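PDB 1LJO: archaeal Sm-like protein AF-Sm2 from Archaeoglobus fulgidus, which probably binds RNA, as other members of the Sm family do, and assembles into a ring of six identical subunits. Local coordinates for residues A[7-10]-A[11-15]. Residues are numbered along the deposited sequence; the frame is centred on the assembly and turned at random.
Sequences NQMV and KSMVG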
loop_
_atom_site.group_PDB
_atom_site.type_symbol
_atom_site.label_atom_id
_atom_site.label_comp_id
_atom_site.label_asym_id
_atom_site.label_seq_id
_atom_site.Cartn_x
_atom_site.Cartn_y
_atom_site.Cartn_z
ATOM N N ASN A 7 18.217 -2.962 6.098
ATOM C CA ASN A 7 18.347 -4.333 5.601
ATOM C C ASN A 7 19.482 -5.062 6.317
ATOM O O ASN A 7 19.395 -6.268 6.552
ATOM C CB ASN A 7 18.604 -4.349 4.089
ATOM C CG ASN A 7 17.344 -4.111 3.275
ATOM O OD1 ASN A 7 17.401 -3.967 2.054
ATOM N ND2 ASN A 7 16.201 -4.076 3.946
ATOM N N GLN A 8 20.546 -4.336 6.654
ATOM C CA GLN A 8 21.679 -4.939 7.359
ATOM C C GLN A 8 21.213 -5.364 8.748
ATOM O O GLN A 8 21.543 -6.449 9.228
ATOM C CB GLN A 8 22.838 -3.940 7.517
ATOM C CG GLN A 8 23.525 -3.508 6.228
ATOM C CD GLN A 8 24.770 -2.657 6.485
ATOM O OE1 GLN A 8 24.702 -1.598 7.112
ATOM N NE2 GLN A 8 25.912 -3.123 5.993
ATOM N N MET A 9 20.451 -4.489 9.394
ATOM C CA MET A 9 19.947 -4.770 10.730
ATOM C C MET A 9 19.025 -5.990 10.719
ATOM O O MET A 9 19.183 -6.899 11.532
ATOM C CB MET A 9 19.202 -3.545 11.281
ATOM C CG MET A 9 18.710 -3.701 12.714
ATOM S SD MET A 9 20.041 -4.147 13.866
ATOM C CE MET A 9 19.093 -4.722 15.262
ATOM N N VAL A 10 18.075 -6.021 9.789
ATOM C CA VAL A 10 17.142 -7.143 9.715
ATOM C C VAL A 10 17.855 -8.467 9.461
ATOM O O VAL A 10 17.500 -9.488 10.050
ATOM C CB VAL A 10 16.069 -6.925 8.618
ATOM C CG1 VAL A 10 15.139 -8.135 8.544
ATOM C CG2 VAL A 10 15.265 -5.665 8.916
ATOM N N LYS A 11 18.862 -8.455 8.592
ATOM C CA LYS A 11 19.583 -9.685 8.304
ATOM C C LYS A 11 20.320 -10.182 9.545
ATOM O O LYS A 11 20.452 -11.383 9.748
ATOM C CB LYS A 11 20.569 -9.482 7.144
ATOM C CG LYS A 11 21.204 -10.782 6.655
ATOM C CD LYS A 11 21.977 -10.601 5.350
ATOM C CE LYS A 11 23.193 -9.701 5.524
ATOM N NZ LYS A 11 24.182 -10.273 6.483
ATOM N N SER A 12 20.782 -9.259 10.383
ATOM C CA SER A 12 21.488 -9.639 11.600
ATOM C C SER A 12 20.551 -10.336 12.589
ATOM O O SER A 12 21.007 -10.984 13.524
ATOM C CB SER A 12 22.111 -8.408 12.270
ATOM O OG SER A 12 21.130 -7.601 12.896
ATOM N N MET A 13 19.245 -10.202 12.373
ATOM C CA MET A 13 18.252 -10.828 13.249
ATOM C C MET A 13 17.951 -12.275 12.857
ATOM O O MET A 13 17.210 -12.970 13.556
ATOM C CB MET A 13 16.944 -10.030 13.231
ATOM C CG MET A 13 16.993 -8.683 13.931
ATOM S SD MET A 13 15.403 -7.807 13.791
ATOM C CE MET A 13 15.865 -6.442 12.753
ATOM N N VAL A 14 18.513 -12.728 11.740
ATOM C CA VAL A 14 18.275 -14.093 11.288
ATOM C C VAL A 14 18.775 -15.094 12.323
ATOM O O VAL A 14 19.865 -14.943 12.875
ATOM C CB VAL A 14 18.969 -14.373 9.941
ATOM C CG1 VAL A 14 18.937 -15.865 9.638
ATOM C CG2 VAL A 14 18.272 -13.600 8.832
ATOM N N GLY A 15 17.976 -16.119 12.581
ATOM C CA GLY A 15 18.362 -17.114 13.564
ATOM C C GLY A 15 17.911 -16.732 14.964
ATOM O O GLY A 15 18.027 -17.518 15.896
HETATM O O HOH W 1 23.623 -8.000 8.515
#
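N7 O accepts the amide of K11 at 3.0 Å, one full helical turn ahead, while the N7 side chain packs on D38 and M40. Q8 O takes two donors: S12 N at 3.1 Å and a water that it shares with K11 NZ. The lysine chain, bent at its last two torsions, curls its ammonium group to that water, and a long polar residue suits this exposed face. The side-chain amide of Q8 turns back toward the start of the helix, where OE1 accepts the N-H of L5.

At M9 the bonding is less regular. Its carbonyl receives weak bonds from S12 N and M13 N, and also the hydroxyl of S12; the 2.5 Å from OG to M9 O is implausibly short, so its exact geometry is doubtful. A chi1 of 74° sets OG between its own N and carbonyl carbon, from where it faces M9 O; serine suits the place because its short hydroxyl can turn back to the helix's own carbonyl. The M9 side chain crosses that of M13 at about a right angle, CG 4.0 Å from CE, and continues to Y43 of a neighbouring subunit.

V10 O bonds M13 N at 3.0 Å, three residues on, with the donor 64° out of the carbonyl plane. The compact, buried V10 sets CG2 4.0 Å from M13 CE, and flexible M13 packs on L33 and I72 of its own chain and on V63 of the neighbouring subunit. This is the N-terminal helix of the Sm fold, packed by V10 and M13 against strands 28-36 and 69-74 of the strongly bent antiparallel β-barrel.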